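Local coordinates for TT1561 protein (Thermus thermophilus, PDB 1UF3) that is of unknown function but binds calcium and is probably a metal-dependent phosphoesterase of the calcineurin superfamily, at residues F155-Q167 against K192-P204. Numbering follows the deposited sequence.
Sequences FHTMPYHKGLNEQ and KHEMLGASWVVVP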
ATOM      1  N   PHE A 155     -17.064  16.451  23.358  1.00 21.26           N
ATOM      2  CA  PHE A 155     -18.153  17.098  24.098  1.00 19.78           C
ATOM      3  C   PHE A 155     -18.680  18.231  23.238  1.00 19.30           C
ATOM      4  O   PHE A 155     -17.973  18.769  22.372  1.00 18.09           O
ATOM      5  CB  PHE A 155     -17.687  17.796  25.383  1.00 19.15           C
ATOM      6  CG  PHE A 155     -17.100  16.907  26.409  1.00 19.46           C
ATOM      7  CD1 PHE A 155     -15.797  17.147  26.870  1.00 16.88           C
ATOM      8  CD2 PHE A 155     -17.867  15.929  27.019  1.00 17.63           C
ATOM      9  CE1 PHE A 155     -15.286  16.433  27.928  1.00 16.50           C
ATOM     10  CE2 PHE A 155     -17.369  15.209  28.070  1.00 18.60           C
ATOM     11  CZ  PHE A 155     -16.064  15.464  28.537  1.00 18.45           C
ATOM     12  N   HIS A 156     -19.919  18.613  23.489  1.00 20.09           N
ATOM     13  CA  HIS A 156     -20.419  19.749  22.760  1.00 21.49           C
ATOM     14  C   HIS A 156     -20.049  20.983  23.610  1.00 21.62           C
ATOM     15  O   HIS A 156     -19.515  21.966  23.104  1.00 24.03           O
ATOM     16  CB  HIS A 156     -21.919  19.684  22.580  1.00 20.20           C
ATOM     17  CG  HIS A 156     -22.462  20.893  21.892  1.00 23.12           C
ATOM     18  ND1 HIS A 156     -22.797  22.045  22.573  1.00 20.78           N
ATOM     19  CD2 HIS A 156     -22.597  21.178  20.576  1.00 23.26           C
ATOM     20  CE1 HIS A 156     -23.114  22.988  21.701  1.00 24.18           C
ATOM     21  NE2 HIS A 156     -22.998  22.487  20.482  1.00 23.13           N
ATOM     22  N   THR A 157     -20.314  20.878  24.904  1.00 22.01           N
ATOM     23  CA  THR A 157     -20.088  21.915  25.895  1.00 24.01           C
ATOM     24  C   THR A 157     -18.612  22.221  26.166  1.00 25.28           C
ATOM     25  O   THR A 157     -17.834  21.328  26.485  1.00 25.08           O
ATOM     26  CB  THR A 157     -20.781  21.494  27.192  1.00 24.31           C
ATOM     27  OG1 THR A 157     -22.184  21.368  26.932  1.00 26.04           O
ATOM     28  CG2 THR A 157     -20.546  22.507  28.321  1.00 26.26           C
HETATM   29  N   MSE A 158     -18.232  23.488  26.024  1.00 26.72           N
HETATM   30  CA  MSE A 158     -16.851  23.916  26.255  1.00 26.33           C
HETATM   31  C   MSE A 158     -16.497  23.992  27.727  1.00 26.12           C
HETATM   32  O   MSE A 158     -17.324  24.368  28.558  1.00 26.25           O
HETATM   33  CB  MSE A 158     -16.617  25.303  25.676  1.00 30.79           C
HETATM   34  CG  MSE A 158     -16.489  25.378  24.201  1.00 34.33           C
HETATM   35 SE   MSE A 158     -15.523  27.000  23.756  1.00 42.50          SE
HETATM   36  CE  MSE A 158     -13.913  26.654  24.752  1.00 35.91           C
ATOM     37  N   PRO A 159     -15.251  23.642  28.076  1.00 25.50           N
ATOM     38  CA  PRO A 159     -14.849  23.711  29.483  1.00 26.23           C
ATOM     39  C   PRO A 159     -14.440  25.151  29.824  1.00 25.58           C
ATOM     40  O   PRO A 159     -14.086  25.934  28.946  1.00 25.76           O
ATOM     41  CB  PRO A 159     -13.661  22.764  29.547  1.00 23.41           C
ATOM     42  CG  PRO A 159     -13.020  22.987  28.209  1.00 22.75           C
ATOM     43  CD  PRO A 159     -14.210  22.976  27.273  1.00 24.02           C
ATOM     44  N   TYR A 160     -14.521  25.502  31.096  1.00 27.62           N
ATOM     45  CA  TYR A 160     -14.116  26.829  31.522  1.00 26.80           C
ATOM     46  C   TYR A 160     -12.606  26.864  31.362  1.00 26.62           C
ATOM     47  O   TYR A 160     -11.918  25.955  31.839  1.00 24.96           O
ATOM     48  CB  TYR A 160     -14.450  27.032  32.983  1.00 28.72           C
ATOM     49  CG  TYR A 160     -13.713  28.204  33.568  1.00 31.37           C
ATOM     50  CD1 TYR A 160     -14.180  29.503  33.370  1.00 33.37           C
ATOM     51  CD2 TYR A 160     -12.549  28.017  34.317  1.00 30.93           C
ATOM     52  CE1 TYR A 160     -13.514  30.601  33.912  1.00 34.47           C
ATOM     53  CE2 TYR A 160     -11.864  29.111  34.867  1.00 33.70           C
ATOM     54  CZ  TYR A 160     -12.359  30.404  34.660  1.00 34.54           C
ATOM     55  OH  TYR A 160     -11.718  31.500  35.198  1.00 34.67           O
ATOM     56  N   HIS A 161     -12.099  27.904  30.707  1.00 27.02           N
ATOM     57  CA  HIS A 161     -10.666  28.053  30.465  1.00 30.12           C
ATOM     58  C   HIS A 161     -10.403  29.517  30.136  1.00 32.48           C
ATOM     59  O   HIS A 161     -10.899  30.033  29.130  1.00 31.66           O
ATOM     60  CB  HIS A 161     -10.232  27.182  29.278  1.00 30.30           C
ATOM     61  CG  HIS A 161      -8.749  27.117  29.077  1.00 31.86           C
ATOM     62  ND1 HIS A 161      -8.018  28.162  28.556  1.00 31.66           N
ATOM     63  CD2 HIS A 161      -7.853  26.138  29.355  1.00 33.62           C
ATOM     64  CE1 HIS A 161      -6.739  27.834  28.523  1.00 31.14           C
ATOM     65  NE2 HIS A 161      -6.611  26.611  29.003  1.00 32.75           N
ATOM     66  N   LYS A 162      -9.612  30.175  30.978  1.00 33.65           N
ATOM     67  CA  LYS A 162      -9.298  31.585  30.785  1.00 36.55           C
ATOM     68  C   LYS A 162      -8.791  31.887  29.377  1.00 36.67           C
ATOM     69  O   LYS A 162      -8.941  33.004  28.876  1.00 38.04           O
ATOM     70  CB  LYS A 162      -8.288  32.050  31.846  1.00 37.60           C
ATOM     71  CG  LYS A 162      -8.820  31.946  33.276  1.00 38.38           C
ATOM     72  CD  LYS A 162      -8.077  32.882  34.236  1.00 42.31           C
ATOM     73  CE  LYS A 162      -8.685  32.836  35.641  1.00 44.48           C
ATOM     74  NZ  LYS A 162      -8.055  33.822  36.579  1.00 46.85           N
ATOM     75  N   GLY A 163      -8.206  30.890  28.727  1.00 36.46           N
ATOM     76  CA  GLY A 163      -7.723  31.096  27.377  1.00 35.45           C
ATOM     77  C   GLY A 163      -8.818  30.925  26.330  1.00 36.82           C
ATOM     78  O   GLY A 163      -9.020  31.814  25.511  1.00 37.61           O
ATOM     79  N   LEU A 164      -9.541  29.802  26.378  1.00 36.17           N
ATOM     80  CA  LEU A 164     -10.607  29.469  25.411  1.00 35.23           C
ATOM     81  C   LEU A 164     -12.003  30.065  25.606  1.00 34.59           C
ATOM     82  O   LEU A 164     -12.647  30.477  24.638  1.00 33.84           O
ATOM     83  CB  LEU A 164     -10.784  27.944  25.324  1.00 36.13           C
ATOM     84  CG  LEU A 164      -9.672  27.074  24.740  1.00 36.74           C
ATOM     85  CD1 LEU A 164     -10.077  25.616  24.826  1.00 39.48           C
ATOM     86  CD2 LEU A 164      -9.429  27.455  23.301  1.00 38.25           C
ATOM     87  N   ASN A 165     -12.489  30.065  26.839  1.00 34.66           N
ATOM     88  CA  ASN A 165     -13.822  30.583  27.130  1.00 35.70           C
ATOM     89  C   ASN A 165     -14.053  30.770  28.626  1.00 35.91           C
ATOM     90  O   ASN A 165     -14.353  29.813  29.357  1.00 34.62           O
ATOM     91  CB  ASN A 165     -14.894  29.644  26.556  1.00 36.79           C
ATOM     92  CG  ASN A 165     -16.310  30.174  26.759  1.00 38.91           C
ATOM     93  OD1 ASN A 165     -16.537  31.125  27.512  1.00 39.36           O
ATOM     94  ND2 ASN A 165     -17.272  29.547  26.095  1.00 38.24           N
ATOM     95  N   GLU A 166     -13.928  32.028  29.048  1.00 36.60           N
ATOM     96  CA  GLU A 166     -14.098  32.482  30.426  1.00 38.02           C
ATOM     97  C   GLU A 166     -15.493  32.168  30.968  1.00 36.84           C
ATOM     98  O   GLU A 166     -15.717  32.189  32.179  1.00 34.40           O
ATOM     99  CB  GLU A 166     -13.837  34.004  30.471  1.00 42.20           C
ATOM    100  CG  GLU A 166     -14.136  34.705  31.791  1.00 46.76           C
ATOM    101  CD  GLU A 166     -13.085  34.443  32.856  1.00 49.69           C
ATOM    102  OE1 GLU A 166     -11.900  34.789  32.629  1.00 51.26           O
ATOM    103  OE2 GLU A 166     -13.445  33.898  33.926  1.00 52.57           O
ATOM    104  N   GLN A 167     -16.429  31.883  30.065  1.00 37.45           N
ATOM    105  CA  GLN A 167     -17.804  31.554  30.461  1.00 39.13           C
ATOM    106  C   GLN A 167     -18.104  30.063  30.240  1.00 38.05           C
ATOM    107  O   GLN A 167     -19.267  29.644  30.189  1.00 37.28           O
ATOM    108  CB  GLN A 167     -18.812  32.408  29.672  1.00 39.66           C
ATOM    109  CG  GLN A 167     -18.636  33.932  29.834  1.00 44.07           C
ATOM    110  CD  GLN A 167     -18.585  34.386  31.297  1.00 46.31           C
ATOM    111  OE1 GLN A 167     -19.525  34.168  32.069  1.00 47.63           O
ATOM    112  NE2 GLN A 167     -17.479  35.018  31.680  1.00 47.38           N
ATOM    113  N   LYS A 192      -9.162  26.921  17.361  1.00 27.36           N
ATOM    114  CA  LYS A 192      -8.175  27.317  18.353  1.00 27.11           C
ATOM    115  C   LYS A 192      -7.985  26.191  19.340  1.00 25.75           C
ATOM    116  O   LYS A 192      -8.787  25.253  19.400  1.00 24.24           O
ATOM    117  CB  LYS A 192      -8.607  28.579  19.099  1.00 28.81           C
ATOM    118  CG  LYS A 192      -9.504  28.331  20.274  1.00 30.29           C
ATOM    119  CD  LYS A 192     -10.929  28.671  19.967  1.00 33.83           C
ATOM    120  CE  LYS A 192     -11.107  30.151  19.715  1.00 34.68           C
ATOM    121  NZ  LYS A 192     -12.520  30.436  19.357  1.00 35.41           N
ATOM    122  N   HIS A 193      -6.931  26.287  20.132  1.00 23.91           N
ATOM    123  CA  HIS A 193      -6.663  25.231  21.080  1.00 23.78           C
ATOM    124  C   HIS A 193      -5.788  25.702  22.217  1.00 24.02           C
ATOM    125  O   HIS A 193      -5.007  26.647  22.073  1.00 25.71           O
ATOM    126  CB  HIS A 193      -6.003  24.059  20.342  1.00 20.62           C
ATOM    127  CG  HIS A 193      -4.684  24.402  19.724  1.00 18.51           C
ATOM    128  ND1 HIS A 193      -3.479  24.080  20.314  1.00 21.93           N
ATOM    129  CD2 HIS A 193      -4.376  25.037  18.570  1.00 19.60           C
ATOM    130  CE1 HIS A 193      -2.487  24.498  19.548  1.00 19.32           C
ATOM    131  NE2 HIS A 193      -3.004  25.084  18.482  1.00 19.74           N
ATOM    132  N   GLU A 194      -5.914  25.025  23.347  1.00 24.85           N
ATOM    133  CA  GLU A 194      -5.124  25.353  24.524  1.00 28.79           C
ATOM    134  C   GLU A 194      -4.907  24.091  25.334  1.00 28.38           C
ATOM    135  O   GLU A 194      -5.564  23.085  25.098  1.00 27.41           O
ATOM    136  CB  GLU A 194      -5.882  26.360  25.393  1.00 30.57           C
ATOM    137  CG  GLU A 194      -6.053  27.723  24.766  1.00 35.48           C
ATOM    138  CD  GLU A 194      -4.904  28.642  25.129  1.00 39.13           C
ATOM    139  OE1 GLU A 194      -3.813  28.506  24.536  1.00 39.47           O
ATOM    140  OE2 GLU A 194      -5.095  29.483  26.035  1.00 42.76           O
HETATM  141  N   MSE A 195      -3.978  24.147  26.280  1.00 27.60           N
HETATM  142  CA  MSE A 195      -3.743  23.018  27.160  1.00 27.13           C
HETATM  143  C   MSE A 195      -4.512  23.305  28.448  1.00 28.07           C
HETATM  144  O   MSE A 195      -4.593  24.456  28.891  1.00 26.41           O
HETATM  145  CB  MSE A 195      -2.255  22.880  27.506  1.00 27.10           C
HETATM  146  CG  MSE A 195      -1.341  22.632  26.325  1.00 27.15           C
HETATM  147 SE   MSE A 195      -1.687  20.913  25.457  1.00 29.03          SE
HETATM  148  CE  MSE A 195      -1.682  19.758  26.984  1.00 22.46           C
ATOM    149  N   LEU A 196      -5.093  22.257  29.023  1.00 26.89           N
ATOM    150  CA  LEU A 196      -5.813  22.329  30.285  1.00 27.72           C
ATOM    151  C   LEU A 196      -5.137  21.200  31.050  1.00 30.49           C
ATOM    152  O   LEU A 196      -5.518  20.016  30.935  1.00 29.96           O
ATOM    153  CB  LEU A 196      -7.307  22.030  30.100  1.00 26.80           C
ATOM    154  CG  LEU A 196      -8.211  22.426  31.283  1.00 29.71           C
ATOM    155  CD1 LEU A 196      -9.673  22.374  30.861  1.00 27.87           C
ATOM    156  CD2 LEU A 196      -7.942  21.512  32.498  1.00 28.04           C
ATOM    157  N   GLY A 197      -4.109  21.568  31.808  1.00 30.07           N
ATOM    158  CA  GLY A 197      -3.352  20.574  32.539  1.00 28.89           C
ATOM    159  C   GLY A 197      -2.596  19.825  31.463  1.00 27.75           C
ATOM    160  O   GLY A 197      -2.015  20.436  30.568  1.00 27.13           O
ATOM    161  N   ALA A 198      -2.635  18.500  31.513  1.00 26.76           N
ATOM    162  CA  ALA A 198      -1.944  17.704  30.506  1.00 27.23           C
ATOM    163  C   ALA A 198      -2.844  17.400  29.300  1.00 26.68           C
ATOM    164  O   ALA A 198      -2.426  16.692  28.380  1.00 27.24           O
ATOM    165  CB  ALA A 198      -1.450  16.406  31.129  1.00 27.15           C
ATOM    166  N   SER A 199      -4.064  17.948  29.297  1.00 25.09           N
ATOM    167  CA  SER A 199      -5.028  17.710  28.207  1.00 21.98           C
ATOM    168  C   SER A 199      -5.029  18.781  27.127  1.00 21.04           C
ATOM    169  O   SER A 199      -5.069  19.965  27.432  1.00 20.49           O
ATOM    170  CB  SER A 199      -6.459  17.619  28.750  1.00 20.19           C
ATOM    171  OG  SER A 199      -6.588  16.736  29.851  1.00 20.84           O
ATOM    172  N   TRP A 200      -4.994  18.357  25.867  1.00 20.02           N
ATOM    173  CA  TRP A 200      -5.027  19.258  24.725  1.00 19.33           C
ATOM    174  C   TRP A 200      -6.508  19.477  24.365  1.00 20.79           C
ATOM    175  O   TRP A 200      -7.205  18.544  23.956  1.00 21.37           O
ATOM    176  CB  TRP A 200      -4.284  18.633  23.546  1.00 18.34           C
ATOM    177  CG  TRP A 200      -4.177  19.495  22.301  1.00 18.31           C
ATOM    178  CD1 TRP A 200      -4.016  20.855  22.252  1.00 17.41           C
ATOM    179  CD2 TRP A 200      -4.111  19.040  20.937  1.00 19.25           C
ATOM    180  NE1 TRP A 200      -3.845  21.267  20.960  1.00 20.13           N
ATOM    181  CE2 TRP A 200      -3.897  20.178  20.128  1.00 18.49           C
ATOM    182  CE3 TRP A 200      -4.200  17.781  20.324  1.00 20.61           C
ATOM    183  CZ2 TRP A 200      -3.771  20.101  18.746  1.00 19.80           C
ATOM    184  CZ3 TRP A 200      -4.067  17.700  18.923  1.00 18.31           C
ATOM    185  CH2 TRP A 200      -3.856  18.850  18.157  1.00 21.85           C
ATOM    186  N   VAL A 201      -6.998  20.696  24.550  1.00 21.29           N
ATOM    187  CA  VAL A 201      -8.393  21.006  24.236  1.00 20.82           C
ATOM    188  C   VAL A 201      -8.449  21.773  22.932  1.00 21.42           C
ATOM    189  O   VAL A 201      -7.846  22.848  22.784  1.00 21.61           O
ATOM    190  CB  VAL A 201      -9.053  21.830  25.336  1.00 21.28           C
ATOM    191  CG1 VAL A 201     -10.513  22.120  24.966  1.00 21.51           C
ATOM    192  CG2 VAL A 201      -8.967  21.093  26.641  1.00 20.57           C
ATOM    193  N   VAL A 202      -9.183  21.204  21.987  1.00 20.89           N
ATOM    194  CA  VAL A 202      -9.313  21.762  20.657  1.00 20.99           C
ATOM    195  C   VAL A 202     -10.739  22.136  20.263  1.00 23.22           C
ATOM    196  O   VAL A 202     -11.691  21.382  20.497  1.00 24.03           O
ATOM    197  CB  VAL A 202      -8.787  20.757  19.581  1.00 21.11           C
ATOM    198  CG1 VAL A 202      -9.025  21.321  18.167  1.00 19.61           C
ATOM    199  CG2 VAL A 202      -7.279  20.451  19.821  1.00 20.44           C
ATOM    200  N   VAL A 203     -10.859  23.325  19.682  1.00 21.78           N
ATOM    201  CA  VAL A 203     -12.116  23.837  19.150  1.00 22.70           C
ATOM    202  C   VAL A 203     -11.753  23.705  17.682  1.00 21.29           C
ATOM    203  O   VAL A 203     -10.991  24.503  17.136  1.00 22.60           O
ATOM    204  CB  VAL A 203     -12.338  25.323  19.569  1.00 23.13           C
ATOM    205  CG1 VAL A 203     -13.480  25.922  18.794  1.00 23.24           C
ATOM    206  CG2 VAL A 203     -12.633  25.391  21.066  1.00 22.15           C
ATOM    207  N   PRO A 204     -12.253  22.652  17.028  1.00 22.06           N
ATOM    208  CA  PRO A 204     -11.939  22.427  15.621  1.00 21.66           C
ATOM    209  C   PRO A 204     -12.545  23.382  14.620  1.00 22.92           C
ATOM    210  O   PRO A 204     -12.084  23.460  13.490  1.00 21.20           O
ATOM    211  CB  PRO A 204     -12.392  20.988  15.407  1.00 23.42           C
ATOM    212  CG  PRO A 204     -13.584  20.894  16.286  1.00 23.54           C
ATOM    213  CD  PRO A 204     -13.093  21.564  17.560  1.00 23.34           C
TER
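Leu164 slants across Val201 with its CD1, 3.5 Å from Val201 CG1, and slides past Glu194 the other way, Leu164 CG lying 3.7 Å from Glu194 CG. The ring of Pro159 points its CG at the same valine, Pro159 CG lying 4.2 Å from Val201 CG1, and Pro159 CB touches Leu196 CD1; on strand 199-203, Val203 CG2 takes the CE of Met158, a selenomethionine. How a loop is fixed to a hairpin by one polar bond beside an apolar patch is illustrated by His161. The imidazole swings out to strand 192-196 because chi1 (-172°) sets CG opposite the backbone N, and there His161 NE2 donates to Met195 O at 3.0 Å. That oxygen lies near the ring plane, although the donor stands 41° out of the carbonyl plane. At the other ring nitrogen, His161 ND1 accepts from Gly163 N (2.7 Å) and Leu164 N (3.1 Å), so bonds at both nitrogens fix the ring's rotation. A leucine in place of His161 would probably leave Met195 O without this donor and those two amides without their acceptor. Pro159 also touches Val172 of helix 170-179. The contact thus packs the loop between strand 151-155 and that helix onto an antiparallel beta hairpin, closed by a type II' turn, at the margin of a mixed sheet of the calcineurin-like metallophosphoesterase fold.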